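Local coordinates for signal transduction protein TRAP (Staphylococcus aureus, PDB 4AE5) that probably acts in staphylococcal quorum sensing, where its phosphorylated form is thought to switch on the agr system, RNAIII synthesis and toxin production, at residues M1-Y11 against T34-T45. Sequence-based numbering, arbitrary orientation.
Sequences MKKLYTSYGTY and TSVIFEETDGET. With FMT (formic acid), chain E.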
loop_
_atom_site.group_PDB
_atom_site.type_symbol
_atom_site.label_atom_id
_atom_site.label_comp_id
_atom_site.label_asym_id
_atom_site.label_seq_id
_atom_site.Cartn_x
_atom_site.Cartn_y
_atom_site.Cartn_z
ATOM N N MET A 1 -4.640 7.911 -16.416
ATOM C CA MET A 1 -3.662 7.866 -15.257
ATOM C C MET A 1 -3.952 6.692 -14.328
ATOM O O MET A 1 -5.098 6.442 -13.998
ATOM C CB MET A 1 -3.722 9.151 -14.455
ATOM C CG MET A 1 -3.305 10.412 -15.187
ATOM S SD MET A 1 -3.656 11.851 -14.147
ATOM C CE MET A 1 -5.436 11.998 -14.394
ATOM N N LYS A 2 -2.926 5.958 -13.899
ATOM C CA LYS A 2 -3.170 4.715 -13.159
ATOM C C LYS A 2 -3.400 5.074 -11.698
ATOM O O LYS A 2 -2.589 5.813 -11.109
ATOM C CB LYS A 2 -1.957 3.759 -13.285
ATOM C CG LYS A 2 -2.088 2.498 -12.421
ATOM C CD LYS A 2 -0.885 1.564 -12.593
ATOM C CE LYS A 2 -0.426 1.433 -14.053
ATOM N NZ LYS A 2 0.671 0.414 -14.055
ATOM N N LYS A 3 -4.452 4.498 -11.114
ATOM C CA LYS A 3 -4.868 4.772 -9.727
ATOM C C LYS A 3 -5.137 3.504 -8.944
ATOM O O LYS A 3 -5.480 2.447 -9.518
ATOM C CB LYS A 3 -6.169 5.614 -9.707
ATOM C CG LYS A 3 -6.004 7.024 -10.319
ATOM C CD LYS A 3 -7.310 7.807 -10.358
ATOM C CE LYS A 3 -7.048 9.299 -10.443
ATOM N NZ LYS A 3 -6.878 9.796 -11.825
ATOM N N LEU A 4 -5.034 3.620 -7.630
ATOM C CA LEU A 4 -5.403 2.508 -6.780
ATOM C C LEU A 4 -6.580 2.906 -5.909
ATOM O O LEU A 4 -6.544 3.975 -5.266
ATOM C CB LEU A 4 -4.205 2.057 -5.941
ATOM C CG LEU A 4 -4.326 0.720 -5.212
ATOM C CD1 LEU A 4 -2.942 0.060 -5.152
ATOM C CD2 LEU A 4 -4.907 0.960 -3.824
ATOM N N TYR A 5 -7.585 2.004 -5.868
ATOM C CA TYR A 5 -8.819 2.197 -5.117
ATOM C C TYR A 5 -8.865 1.163 -3.982
ATOM O O TYR A 5 -8.739 -0.026 -4.272
ATOM C CB TYR A 5 -9.967 1.957 -6.076
ATOM C CG TYR A 5 -9.946 2.909 -7.282
ATOM C CD1 TYR A 5 -9.202 2.605 -8.431
ATOM C CD2 TYR A 5 -10.653 4.112 -7.257
ATOM C CE1 TYR A 5 -9.185 3.458 -9.524
ATOM C CE2 TYR A 5 -10.663 4.981 -8.367
ATOM C CZ TYR A 5 -9.944 4.637 -9.489
ATOM O OH TYR A 5 -9.889 5.492 -10.557
ATOM N N THR A 6 -9.071 1.604 -2.728
ATOM C CA THR A 6 -9.097 0.693 -1.560
ATOM C C THR A 6 -10.459 0.879 -0.881
ATOM O O THR A 6 -10.889 2.027 -0.709
ATOM C CB THR A 6 -7.963 0.987 -0.579
ATOM O OG1 THR A 6 -6.713 0.952 -1.305
ATOM C CG2 THR A 6 -7.932 -0.104 0.527
ATOM N N SER A 7 -11.133 -0.230 -0.573
ATOM C CA SER A 7 -12.383 -0.244 0.206
ATOM C C SER A 7 -12.240 -1.167 1.422
ATOM O O SER A 7 -11.474 -2.114 1.387
ATOM C CB SER A 7 -13.574 -0.731 -0.654
ATOM O OG SER A 7 -13.978 0.239 -1.616
ATOM N N TYR A 8 -12.998 -0.863 2.472
ATOM C CA TYR A 8 -12.990 -1.560 3.755
ATOM C C TYR A 8 -14.417 -2.025 4.051
ATOM O O TYR A 8 -15.392 -1.365 3.661
ATOM C CB TYR A 8 -12.536 -0.584 4.867
ATOM C CG TYR A 8 -11.192 0.030 4.552
ATOM C CD1 TYR A 8 -10.028 -0.690 4.746
ATOM C CD2 TYR A 8 -11.097 1.308 3.985
ATOM C CE1 TYR A 8 -8.793 -0.155 4.462
ATOM C CE2 TYR A 8 -9.843 1.849 3.680
ATOM C CZ TYR A 8 -8.694 1.121 3.921
ATOM O OH TYR A 8 -7.425 1.630 3.604
ATOM N N GLY A 9 -14.540 -3.146 4.736
ATOM C CA GLY A 9 -15.835 -3.643 5.127
ATOM C C GLY A 9 -15.614 -5.022 5.756
ATOM O O GLY A 9 -14.472 -5.407 6.011
ATOM N N THR A 10 -16.697 -5.762 6.006
ATOM C CA THR A 10 -16.559 -7.148 6.501
ATOM C C THR A 10 -16.055 -8.055 5.357
ATOM O O THR A 10 -16.190 -7.709 4.180
ATOM C CB THR A 10 -17.902 -7.723 7.032
ATOM O OG1 THR A 10 -18.783 -7.973 5.943
ATOM C CG2 THR A 10 -18.589 -6.769 8.038
ATOM N N TYR A 11 -15.515 -9.229 5.706
ATOM C CA TYR A 11 -15.136 -10.230 4.666
ATOM C C TYR A 11 -16.282 -10.445 3.665
ATOM O O TYR A 11 -16.091 -10.382 2.453
ATOM C CB TYR A 11 -14.700 -11.579 5.275
ATOM C CG TYR A 11 -14.568 -12.662 4.227
ATOM C CD1 TYR A 11 -13.409 -12.743 3.457
ATOM C CD2 TYR A 11 -15.600 -13.572 3.969
ATOM C CE1 TYR A 11 -13.285 -13.696 2.458
ATOM C CE2 TYR A 11 -15.470 -14.542 2.969
ATOM C CZ TYR A 11 -14.308 -14.611 2.251
ATOM O OH TYR A 11 -14.096 -15.521 1.248
ATOM N N THR A 34 -10.239 -5.038 10.122
ATOM C CA THR A 34 -11.219 -4.963 9.047
ATOM C C THR A 34 -10.805 -5.876 7.887
ATOM O O THR A 34 -9.626 -6.202 7.744
ATOM C CB THR A 34 -11.270 -3.481 8.519
ATOM O OG1 THR A 34 -12.229 -3.378 7.454
ATOM C CG2 THR A 34 -9.908 -2.995 8.011
ATOM N N SER A 35 -11.724 -6.237 7.010
ATOM C CA SER A 35 -11.299 -6.791 5.709
ATOM C C SER A 35 -10.950 -5.631 4.740
ATOM O O SER A 35 -11.502 -4.544 4.873
ATOM C CB SER A 35 -12.429 -7.666 5.137
ATOM O OG SER A 35 -11.979 -8.233 3.905
ATOM N N VAL A 36 -10.105 -5.874 3.737
ATOM C CA VAL A 36 -9.657 -4.826 2.833
ATOM C C VAL A 36 -9.730 -5.377 1.375
ATOM O O VAL A 36 -9.349 -6.535 1.116
ATOM C CB VAL A 36 -8.152 -4.489 3.175
ATOM C CG1 VAL A 36 -7.581 -3.485 2.195
ATOM C CG2 VAL A 36 -8.023 -3.946 4.579
ATOM N N ILE A 37 -10.186 -4.553 0.420
ATOM C CA ILE A 37 -10.089 -4.929 -0.984
ATOM C C ILE A 37 -9.518 -3.750 -1.847
ATOM O O ILE A 37 -9.813 -2.553 -1.560
ATOM C CB ILE A 37 -11.443 -5.491 -1.496
ATOM C CG1 ILE A 37 -11.270 -6.304 -2.805
ATOM C CG2 ILE A 37 -12.434 -4.354 -1.731
ATOM C CD1 ILE A 37 -12.498 -7.131 -3.137
ATOM N N PHE A 38 -8.737 -4.081 -2.888
ATOM C CA PHE A 38 -8.234 -3.000 -3.821
ATOM C C PHE A 38 -8.110 -3.470 -5.275
ATOM O O PHE A 38 -8.036 -4.694 -5.529
ATOM C CB PHE A 38 -6.923 -2.357 -3.314
ATOM C CG PHE A 38 -5.745 -3.314 -3.187
ATOM C CD1 PHE A 38 -4.936 -3.616 -4.294
ATOM C CD2 PHE A 38 -5.408 -3.900 -1.947
ATOM C CE1 PHE A 38 -3.850 -4.528 -4.183
ATOM C CE2 PHE A 38 -4.329 -4.783 -1.826
ATOM C CZ PHE A 38 -3.548 -5.109 -2.926
ATOM N N GLU A 39 -8.091 -2.500 -6.198
ATOM C CA GLU A 39 -7.792 -2.755 -7.585
ATOM C C GLU A 39 -6.985 -1.601 -8.061
ATOM O O GLU A 39 -7.148 -0.504 -7.588
ATOM C CB GLU A 39 -9.060 -2.934 -8.481
ATOM C CG GLU A 39 -10.031 -1.772 -8.448
ATOM C CD GLU A 39 -11.195 -1.951 -9.433
ATOM O OE1 GLU A 39 -11.109 -2.749 -10.373
ATOM O OE2 GLU A 39 -12.216 -1.334 -9.242
ATOM N N GLU A 40 -6.139 -1.853 -9.037
ATOM C CA GLU A 40 -5.309 -0.827 -9.628
ATOM C C GLU A 40 -5.653 -0.762 -11.116
ATOM O O GLU A 40 -5.512 -1.771 -11.840
ATOM C CB GLU A 40 -3.867 -1.304 -9.474
ATOM C CG GLU A 40 -2.792 -0.415 -10.073
ATOM C CD GLU A 40 -1.429 -0.898 -9.536
ATOM O OE1 GLU A 40 -0.860 -1.932 -9.979
ATOM O OE2 GLU A 40 -0.998 -0.295 -8.591
ATOM N N THR A 41 -5.987 0.418 -11.627
ATOM C CA THR A 41 -6.401 0.484 -13.029
ATOM C C THR A 41 -6.337 1.922 -13.500
ATOM O O THR A 41 -6.526 2.846 -12.686
ATOM C CB THR A 41 -7.868 -0.044 -13.204
ATOM O OG1 THR A 41 -8.294 0.055 -14.563
ATOM C CG2 THR A 41 -8.841 0.729 -12.354
ATOM N N ASP A 42 -6.104 2.126 -14.808
ATOM C CA ASP A 42 -6.350 3.441 -15.329
ATOM C C ASP A 42 -7.797 3.641 -15.813
ATOM O O ASP A 42 -8.078 4.669 -16.407
ATOM C CB ASP A 42 -5.339 3.801 -16.449
ATOM C CG ASP A 42 -5.461 2.898 -17.625
ATOM O OD1 ASP A 42 -6.340 1.986 -17.624
ATOM O OD2 ASP A 42 -4.691 3.097 -18.572
ATOM N N GLY A 43 -8.701 2.670 -15.614
ATOM C CA GLY A 43 -10.112 2.876 -16.014
ATOM C C GLY A 43 -11.062 3.181 -14.858
ATOM O O GLY A 43 -10.666 3.783 -13.858
ATOM N N GLU A 44 -12.323 2.750 -14.988
ATOM C CA GLU A 44 -13.331 2.871 -13.909
ATOM C C GLU A 44 -13.122 1.806 -12.839
ATOM O O GLU A 44 -12.785 0.682 -13.163
ATOM C CB GLU A 44 -14.776 2.750 -14.442
ATOM C CG GLU A 44 -15.122 3.697 -15.575
ATOM C CD GLU A 44 -14.831 5.164 -15.271
ATOM O OE1 GLU A 44 -15.070 5.651 -14.145
ATOM O OE2 GLU A 44 -14.358 5.850 -16.187
ATOM N N THR A 45 -13.323 2.162 -11.580
ATOM C CA THR A 45 -13.346 1.170 -10.489
ATOM C C THR A 45 -14.801 0.680 -10.246
ATOM O O THR A 45 -15.787 1.401 -10.543
ATOM C CB THR A 45 -12.755 1.727 -9.158
ATOM O OG1 THR A 45 -12.835 0.697 -8.170
ATOM C CG2 THR A 45 -13.565 2.887 -8.656
HETATM C C FMT E . -4.744 -0.561 3.492
HETATM O O1 FMT E . -4.665 0.117 2.441
HETATM O O2 FMT E . -5.450 -0.050 4.526
#
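T45 lies over one face of the Y5 ring in a CH-pi contact, its CB 3.6 Å from the ring centroid and only 11° off the normal. At the ring's edge, in its plane, sits the carbonyl oxygen of E39, while T41 CG2 approaches CE1 obliquely. With CG anti to its own carbonyl carbon (chi1 -59°), the Y5 ring is carried to the side where T45 lies. Past strand 35-41 the chain turns back and brings T45 over the ring; T41 OG1 accepts from G43 N at 2.8 Å, an ST turn at the start of this return. On the other face of the sheet the Y8 ring takes V36 CG2 at its edge, 3.8 Å from CD1; O2 of a formic acid, probably from the crystallisation liquor, also lies in plane at the edge, and Y8 OH donates to it at 2.8 Å. Beyond V36 the row continues with T6, whose CG2 meets V36 CG1, and with L4, whose CD2 packs on F38 CB at 3.9 Å. Beside L4, the aliphatic parts of K2 and E40 cross, CD to CG 3.7 Å, while their charged ends go elsewhere, K2 to E58 and E40 to R104. Between the two layers of side chains, the backbones pair antiparallel from K3-T41 to G9-S35; S7 N to I37 O is short at 2.8 Å and nearly straight (170°), whereas both G9-S35 bonds are weak. Strands 3-9 and 35-41 are neighbours in an eight-stranded antiparallel barrel: 3-9 bonds onward to 51-59, 35-41 to 27-30. F38 meets F62 edge-to-face and R160 of strand 158-164 touches Y8, while helix 11-20, begun by T10 as N-cap, packs through L14 on S35 and I37.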